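Probable outer membrane protein (Pseudomonas aeruginosa, PDB 3DWO) probably acts as a FadL-type outer-membrane channel that takes up long-chain fatty acids or similar hydrophobic compounds. Local coordinates at residues A[63-67]-A[193-197]; A[181-185]-A[417-421]. All blocks are in the same frame, centred on the assembly; numbering follows the deposited sequence.

Overall arrangement
From the N terminus the chain runs up strand 44-63 into the loop holding 63-67. Four strands later comes helix 179-184, which supplies most of 181-185, and a few residues on lies 193-197, where interaction 1 closes a loop back to 63-67. Interaction 2 closes only near the end of the chain, when 417-421, just before strand 423-441, reaches 181-185. The segments alternate, so the two contacts cross rather than nest. Their centres lie about 9 Å apart, and Y65 links them, its CB packing on G420 and N185. Together they tie the loops beside the paired first and last barrel strands to the excursion between strands 158-177 and 201-220.

Interaction 1 of 2, residues A[63-67]-A[193-197]; sequences YDYQG and PFPAS
A type I beta turn, D64 to G67, meets the irregular chain 193-197 here, with D64, Y65 and Q66 touching A196, F194 and P193. The direct polar link is made by the Y65 hydroxyl: OH donates to F194 O at 2.5 Å, reaching the carbonyl at a C=O...O angle of 133° and 25° out of its plane. F194 O in turn lies at the edge of the tyrosine ring, in the ring plane, while Q66 CG sits over one face, near the rim.

Both segments belong to loops that join the strands of the FadL-type barrel: segment 63-67 comes directly after strand 44-63, whereas segment 193-197 is on the way from helix 179-184 to strand 201-220. The turn is stiffened from within. D64 CG sits between its own backbone N and carbonyl carbon (chi1 59°), which brings OD1 within 2.8 Å of Q66 N in an Asx turn; the N68 backbone NH is a further donor to OD1. D64 CB rests on A196 CB at 3.6 Å.

Two waters bridge the segments. Water 1 gives protons to D64 OD2 and to Q66 OE1 and accepts from A196 N, 2.8 Å away. Water 2 spans Q66 OE1 and P193 O, at 2.7 Å from the latter, so the glutamine oxygen takes a bond from each water. The Q66 side chain, extended beyond CG, passes P193 obliquely with NE2 3.3 Å from P193 CB. The F194 ring meets that of Y180 and touches A183 and A184 of helix 179-184.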
ATOM      1  N   TYR A  63       1.502 -25.044 -10.704  1.00 18.21           N
ATOM      2  CA  TYR A  63       1.419 -26.493 -10.540  1.00 18.64           C
ATOM      3  C   TYR A  63       0.657 -26.884  -9.285  1.00 18.25           C
ATOM      4  O   TYR A  63       0.604 -26.117  -8.330  1.00 16.44           O
ATOM      5  CB  TYR A  63       2.823 -27.099 -10.447  1.00 18.72           C
ATOM      6  CG  TYR A  63       3.733 -26.757 -11.605  1.00 20.14           C
ATOM      7  CD1 TYR A  63       4.456 -25.560 -11.629  1.00 20.58           C
ATOM      8  CD2 TYR A  63       3.877 -27.638 -12.679  1.00 20.50           C
ATOM      9  CE1 TYR A  63       5.309 -25.249 -12.699  1.00 21.04           C
ATOM     10  CE2 TYR A  63       4.720 -27.337 -13.751  1.00 23.18           C
ATOM     11  CZ  TYR A  63       5.432 -26.147 -13.753  1.00 22.51           C
ATOM     12  OH  TYR A  63       6.262 -25.870 -14.814  1.00 25.93           O
ATOM     13  N   ASP A  64       0.066 -28.079  -9.292  1.00 18.04           N
ATOM     14  CA  ASP A  64      -0.640 -28.562  -8.118  1.00 19.56           C
ATOM     15  C   ASP A  64       0.411 -29.241  -7.247  1.00 20.05           C
ATOM     16  O   ASP A  64       1.591 -29.297  -7.613  1.00 19.89           O
ATOM     17  CB  ASP A  64      -1.766 -29.546  -8.482  1.00 20.02           C
ATOM     18  CG  ASP A  64      -1.274 -30.775  -9.237  1.00 22.92           C
ATOM     19  OD1 ASP A  64      -0.097 -31.181  -9.084  1.00 24.12           O
ATOM     20  OD2 ASP A  64      -2.089 -31.353  -9.981  1.00 25.61           O
ATOM     21  N   TYR A  65      -0.008 -29.760  -6.103  1.00 20.15           N
ATOM     22  CA  TYR A  65       0.925 -30.394  -5.176  1.00 21.61           C
ATOM     23  C   TYR A  65       1.646 -31.621  -5.731  1.00 21.91           C
ATOM     24  O   TYR A  65       2.650 -32.053  -5.168  1.00 21.36           O
ATOM     25  CB  TYR A  65       0.196 -30.757  -3.872  1.00 19.42           C
ATOM     26  CG  TYR A  65      -0.612 -32.040  -3.926  1.00 19.86           C
ATOM     27  CD1 TYR A  65      -0.053 -33.259  -3.531  1.00 18.27           C
ATOM     28  CD2 TYR A  65      -1.931 -32.036  -4.368  1.00 17.63           C
ATOM     29  CE1 TYR A  65      -0.791 -34.438  -3.577  1.00 18.54           C
ATOM     30  CE2 TYR A  65      -2.676 -33.207  -4.418  1.00 18.59           C
ATOM     31  CZ  TYR A  65      -2.105 -34.403  -4.022  1.00 21.70           C
ATOM     32  OH  TYR A  65      -2.853 -35.563  -4.068  1.00 23.41           O
ATOM     33  N   GLN A  66       1.146 -32.186  -6.827  1.00 23.47           N
ATOM     34  CA  GLN A  66       1.784 -33.363  -7.417  1.00 24.53           C
ATOM     35  C   GLN A  66       2.699 -33.029  -8.587  1.00 25.05           C
ATOM     36  O   GLN A  66       3.217 -33.930  -9.240  1.00 25.18           O
ATOM     37  CB  GLN A  66       0.733 -34.371  -7.883  1.00 25.49           C
ATOM     38  CG  GLN A  66      -0.081 -34.972  -6.759  1.00 29.60           C
ATOM     39  CD  GLN A  66      -1.079 -36.007  -7.240  1.00 30.14           C
ATOM     40  OE1 GLN A  66      -2.023 -35.694  -7.962  1.00 30.61           O
ATOM     41  NE2 GLN A  66      -0.870 -37.250  -6.839  1.00 33.32           N
ATOM     42  N   GLY A  67       2.892 -31.740  -8.853  1.00 24.78           N
ATOM     43  CA  GLY A  67       3.749 -31.338  -9.955  1.00 23.52           C
ATOM     44  C   GLY A  67       3.029 -31.247 -11.294  1.00 24.64           C
ATOM     45  O   GLY A  67       3.652 -30.983 -12.323  1.00 23.92           O
ATOM     46  N   PRO A 193      -3.300 -39.872  -2.637  1.00 26.13           N
ATOM     47  CA  PRO A 193      -3.068 -38.730  -3.519  1.00 26.25           C
ATOM     48  C   PRO A 193      -4.339 -38.234  -4.199  1.00 25.08           C
ATOM     49  O   PRO A 193      -4.526 -38.449  -5.395  1.00 25.58           O
ATOM     50  CB  PRO A 193      -2.061 -39.283  -4.519  1.00 27.41           C
ATOM     51  CG  PRO A 193      -2.552 -40.697  -4.688  1.00 26.42           C
ATOM     52  CD  PRO A 193      -2.792 -41.113  -3.247  1.00 26.53           C
ATOM     53  N   PHE A 194      -5.215 -37.584  -3.441  1.00 24.80           N
ATOM     54  CA  PHE A 194      -6.451 -37.057  -4.015  1.00 25.26           C
ATOM     55  C   PHE A 194      -6.112 -36.142  -5.192  1.00 25.20           C
ATOM     56  O   PHE A 194      -5.147 -35.379  -5.135  1.00 25.66           O
ATOM     57  CB  PHE A 194      -7.228 -36.246  -2.974  1.00 27.10           C
ATOM     58  CG  PHE A 194      -7.541 -36.999  -1.718  1.00 25.48           C
ATOM     59  CD1 PHE A 194      -8.348 -38.131  -1.750  1.00 28.48           C
ATOM     60  CD2 PHE A 194      -7.038 -36.568  -0.499  1.00 27.29           C
ATOM     61  CE1 PHE A 194      -8.650 -38.825  -0.578  1.00 28.88           C
ATOM     62  CE2 PHE A 194      -7.332 -37.251   0.678  1.00 29.19           C
ATOM     63  CZ  PHE A 194      -8.141 -38.384   0.639  1.00 28.17           C
ATOM     64  N   PRO A 195      -6.897 -36.205  -6.280  1.00 25.51           N
ATOM     65  CA  PRO A 195      -6.600 -35.335  -7.420  1.00 24.62           C
ATOM     66  C   PRO A 195      -6.903 -33.870  -7.080  1.00 24.57           C
ATOM     67  O   PRO A 195      -7.809 -33.573  -6.298  1.00 24.28           O
ATOM     68  CB  PRO A 195      -7.500 -35.892  -8.518  1.00 23.92           C
ATOM     69  CG  PRO A 195      -8.694 -36.344  -7.756  1.00 25.12           C
ATOM     70  CD  PRO A 195      -8.090 -37.030  -6.543  1.00 24.99           C
ATOM     71  N   ALA A 196      -6.137 -32.958  -7.660  1.00 23.44           N
ATOM     72  CA  ALA A 196      -6.337 -31.542  -7.395  1.00 25.06           C
ATOM     73  C   ALA A 196      -7.482 -30.950  -8.210  1.00 26.54           C
ATOM     74  O   ALA A 196      -7.893 -31.501  -9.233  1.00 26.28           O
ATOM     75  CB  ALA A 196      -5.049 -30.775  -7.682  1.00 23.83           C
ATOM     76  N   SER A 197      -7.992 -29.819  -7.735  1.00 27.91           N
ATOM     77  CA  SER A 197      -9.066 -29.092  -8.402  1.00 26.03           C
ATOM     78  C   SER A 197     -10.415 -29.793  -8.557  1.00 25.88           C
ATOM     79  O   SER A 197     -11.201 -29.439  -9.440  1.00 26.16           O
ATOM     80  CB  SER A 197      -8.567 -28.598  -9.762  1.00 26.77           C
ATOM     81  OG  SER A 197      -7.494 -27.683  -9.584  1.00 23.44           O
TER
HETATM   82  O   HOH W   1      -3.598 -33.436  -8.709  1.00 31.32           O
HETATM   83  O   HOH W   2      -4.009 -37.726  -7.895  1.00 37.62           O

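Interaction 2 of 2, residues A[181-185]-A[417-421]; sequences ASAAN and DRLGG. With C8E ((hydroxyethyloxy)tri(ethyloxy)octane), chain C.
N185, which follows helix 179-184 directly in sequence, lays its CB against D417 and its ND2 near G420. CB comes first, 3.7 Å from D417 OD1, with D417 CB equally near. With CG anti to the carbonyl carbon (chi1 -70°), the side chain turns back beside its own backbone N. The amide lies almost parallel to the D417 carboxylate, the planes 2° apart, and its OD1 stays 4.1 Å from D417 OD1. At the tip ND2 turns back along the chain and donates to A181 O at 3.0 Å, adding to a weak backbone bond from N185 N to the same oxygen. ND2 also passes 3.6 Å from G420 O and beside G421, which has no side chain to obstruct it.

In sequence this short helix falls between strands 158-177 and 201-220 of the barrel, and on this side it meets the loop entering strand 423-441. That loop is tightly wound at D417 to G420, where G420 N bonds back to D417 O. Three residues before N185, S182 OG donates to R418 O over 2.6 Å, arriving from above the carbonyl plane (69° out of it); a weak bond of OG with D178 O would have to share the same proton. S182 CA offers its hydrogen to D417 O, with 3.6 Å from carbon to oxygen.

The octyl tail of a bound detergent lies along the seam, its C7 3.7 Å from S182 CB and its C4 3.6 Å from R418 O. Such a lodging is consistent with a hydrophobic groove among the loops, as in FadL. The R418 side chain leaves the backbone away from the helix and bends at chi3, and its NH1 bonds to I326 O.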
ATOM      1  N   ALA A 181      -6.701 -31.327  -1.809  1.00 22.21           N
ATOM      2  CA  ALA A 181      -5.265 -31.087  -1.945  1.00 22.34           C
ATOM      3  C   ALA A 181      -4.664 -30.838  -0.565  1.00 20.32           C
ATOM      4  O   ALA A 181      -3.572 -31.303  -0.267  1.00 18.64           O
ATOM      5  CB  ALA A 181      -5.003 -29.890  -2.860  1.00 19.45           C
ATOM      6  N   SER A 182      -5.388 -30.108   0.275  1.00 20.76           N
ATOM      7  CA  SER A 182      -4.917 -29.826   1.628  1.00 22.14           C
ATOM      8  C   SER A 182      -4.822 -31.108   2.449  1.00 20.61           C
ATOM      9  O   SER A 182      -3.862 -31.302   3.201  1.00 21.34           O
ATOM     10  CB  SER A 182      -5.856 -28.846   2.321  1.00 24.50           C
ATOM     11  OG  SER A 182      -5.816 -27.595   1.666  1.00 28.01           O
ATOM     12  N   ALA A 183      -5.820 -31.977   2.300  1.00 17.59           N
ATOM     13  CA  ALA A 183      -5.858 -33.256   3.018  1.00 17.66           C
ATOM     14  C   ALA A 183      -4.672 -34.142   2.638  1.00 17.01           C
ATOM     15  O   ALA A 183      -4.008 -34.711   3.504  1.00 17.31           O
ATOM     16  CB  ALA A 183      -7.172 -33.996   2.718  1.00 14.95           C
ATOM     17  N   ALA A 184      -4.427 -34.261   1.337  1.00 16.27           N
ATOM     18  CA  ALA A 184      -3.333 -35.077   0.820  1.00 17.25           C
ATOM     19  C   ALA A 184      -1.989 -34.739   1.464  1.00 18.97           C
ATOM     20  O   ALA A 184      -1.143 -35.617   1.624  1.00 21.11           O
ATOM     21  CB  ALA A 184      -3.242 -34.912  -0.691  1.00 13.89           C
ATOM     22  N   ASN A 185      -1.798 -33.469   1.826  1.00 20.16           N
ATOM     23  CA  ASN A 185      -0.556 -32.991   2.445  1.00 19.79           C
ATOM     24  C   ASN A 185      -0.637 -32.880   3.968  1.00 18.95           C
ATOM     25  O   ASN A 185       0.338 -32.507   4.615  1.00 17.63           O
ATOM     26  CB  ASN A 185      -0.197 -31.603   1.892  1.00 21.20           C
ATOM     27  CG  ASN A 185       0.239 -31.639   0.438  1.00 24.87           C
ATOM     28  OD1 ASN A 185       1.321 -32.122   0.122  1.00 26.95           O
ATOM     29  ND2 ASN A 185      -0.606 -31.137  -0.452  1.00 24.85           N
ATOM     30  N   ASP A 417       1.241 -26.797   3.278  1.00 20.48           N
ATOM     31  CA  ASP A 417       0.348 -27.956   3.230  1.00 20.70           C
ATOM     32  C   ASP A 417      -1.158 -27.650   3.268  1.00 21.17           C
ATOM     33  O   ASP A 417      -1.891 -28.055   2.368  1.00 19.21           O
ATOM     34  CB  ASP A 417       0.672 -28.932   4.366  1.00 23.71           C
ATOM     35  CG  ASP A 417       2.078 -29.517   4.264  1.00 31.11           C
ATOM     36  OD1 ASP A 417       2.612 -29.615   3.138  1.00 32.19           O
ATOM     37  OD2 ASP A 417       2.644 -29.900   5.314  1.00 33.86           O
ATOM     38  N   ARG A 418      -1.626 -26.944   4.297  1.00 19.54           N
ATOM     39  CA  ARG A 418      -3.056 -26.668   4.397  1.00 21.59           C
ATOM     40  C   ARG A 418      -3.636 -25.796   3.285  1.00 20.48           C
ATOM     41  O   ARG A 418      -4.856 -25.687   3.154  1.00 19.69           O
ATOM     42  CB  ARG A 418      -3.409 -26.090   5.778  1.00 21.50           C
ATOM     43  CG  ARG A 418      -2.919 -24.691   6.077  1.00 22.70           C
ATOM     44  CD  ARG A 418      -3.365 -24.280   7.486  1.00 21.57           C
ATOM     45  NE  ARG A 418      -2.761 -25.119   8.518  1.00 22.05           N
ATOM     46  CZ  ARG A 418      -3.100 -25.091   9.807  1.00 23.57           C
ATOM     47  NH1 ARG A 418      -4.046 -24.267  10.242  1.00 19.23           N
ATOM     48  NH2 ARG A 418      -2.498 -25.897  10.667  1.00 21.12           N
ATOM     49  N   LEU A 419      -2.771 -25.190   2.475  1.00 21.32           N
ATOM     50  CA  LEU A 419      -3.239 -24.365   1.360  1.00 21.90           C
ATOM     51  C   LEU A 419      -3.167 -25.090   0.014  1.00 21.28           C
ATOM     52  O   LEU A 419      -3.309 -24.476  -1.044  1.00 21.05           O
ATOM     53  CB  LEU A 419      -2.453 -23.053   1.284  1.00 21.55           C
ATOM     54  CG  LEU A 419      -2.764 -22.041   2.392  1.00 22.82           C
ATOM     55  CD1 LEU A 419      -1.971 -20.768   2.140  1.00 21.21           C
ATOM     56  CD2 LEU A 419      -4.275 -21.735   2.426  1.00 20.84           C
ATOM     57  N   GLY A 420      -2.941 -26.399   0.055  1.00 22.72           N
ATOM     58  CA  GLY A 420      -2.893 -27.169  -1.177  1.00 24.18           C
ATOM     59  C   GLY A 420      -1.547 -27.625  -1.718  1.00 22.38           C
ATOM     60  O   GLY A 420      -1.510 -28.450  -2.632  1.00 21.77           O
ATOM     61  N   GLY A 421      -0.451 -27.084  -1.190  1.00 24.57           N
ATOM     62  CA  GLY A 421       0.878 -27.488  -1.638  1.00 19.85           C
ATOM     63  C   GLY A 421       1.287 -27.161  -3.070  1.00 21.60           C
ATOM     64  O   GLY A 421       2.266 -27.718  -3.576  1.00 20.23           O
TER
HETATM   65  C1  C8E C 453      -7.390 -21.404   5.060  1.00 30.17           C
HETATM   66  C2  C8E C 453      -7.022 -22.733   5.519  1.00 28.94           C
HETATM   67  C3  C8E C 453      -7.816 -23.804   4.935  1.00 28.37           C
HETATM   68  C4  C8E C 453      -7.429 -25.036   5.603  1.00 27.65           C
HETATM   69  C5  C8E C 453      -8.051 -26.168   4.883  1.00 28.17           C
HETATM   70  C6  C8E C 453      -7.597 -27.417   5.437  1.00 28.91           C
HETATM   71  C7  C8E C 453      -8.508 -28.340   4.778  1.00 28.97           C
HETATM   72  C8  C8E C 453      -8.225 -29.685   5.293  1.00 30.19           C
HETATM   73  O9  C8E C 453      -8.805 -30.916   4.906  1.00 34.68           O
HETATM   74  C10 C8E C 453     -10.197 -31.110   5.043  1.00 33.99           C
HETATM   75  C11 C8E C 453     -10.434 -32.507   4.576  1.00 37.40           C
HETATM   76  O12 C8E C 453     -11.239 -32.550   3.392  1.00 42.54           O
HETATM   77  C13 C8E C 453     -11.305 -33.862   2.781  1.00 46.98           C
HETATM   78  C14 C8E C 453     -12.130 -34.262   1.522  1.00 52.83           C
HETATM   79  O15 C8E C 453     -12.867 -33.476   0.534  1.00 54.32           O
HETATM   80  C16 C8E C 453     -14.233 -33.300   0.946  1.00 54.57           C
HETATM   81  C17 C8E C 453     -15.208 -34.388   0.464  1.00 53.90           C
HETATM   82  O18 C8E C 453     -16.402 -34.751   1.190  1.00 53.07           O
HETATM   83  C19 C8E C 453     -16.172 -35.821   2.144  1.00 53.49           C
HETATM   84  C20 C8E C 453     -17.141 -36.148   3.338  1.00 53.75           C
HETATM   85  O21 C8E C 453     -16.625 -36.895   4.446  1.00 54.93           O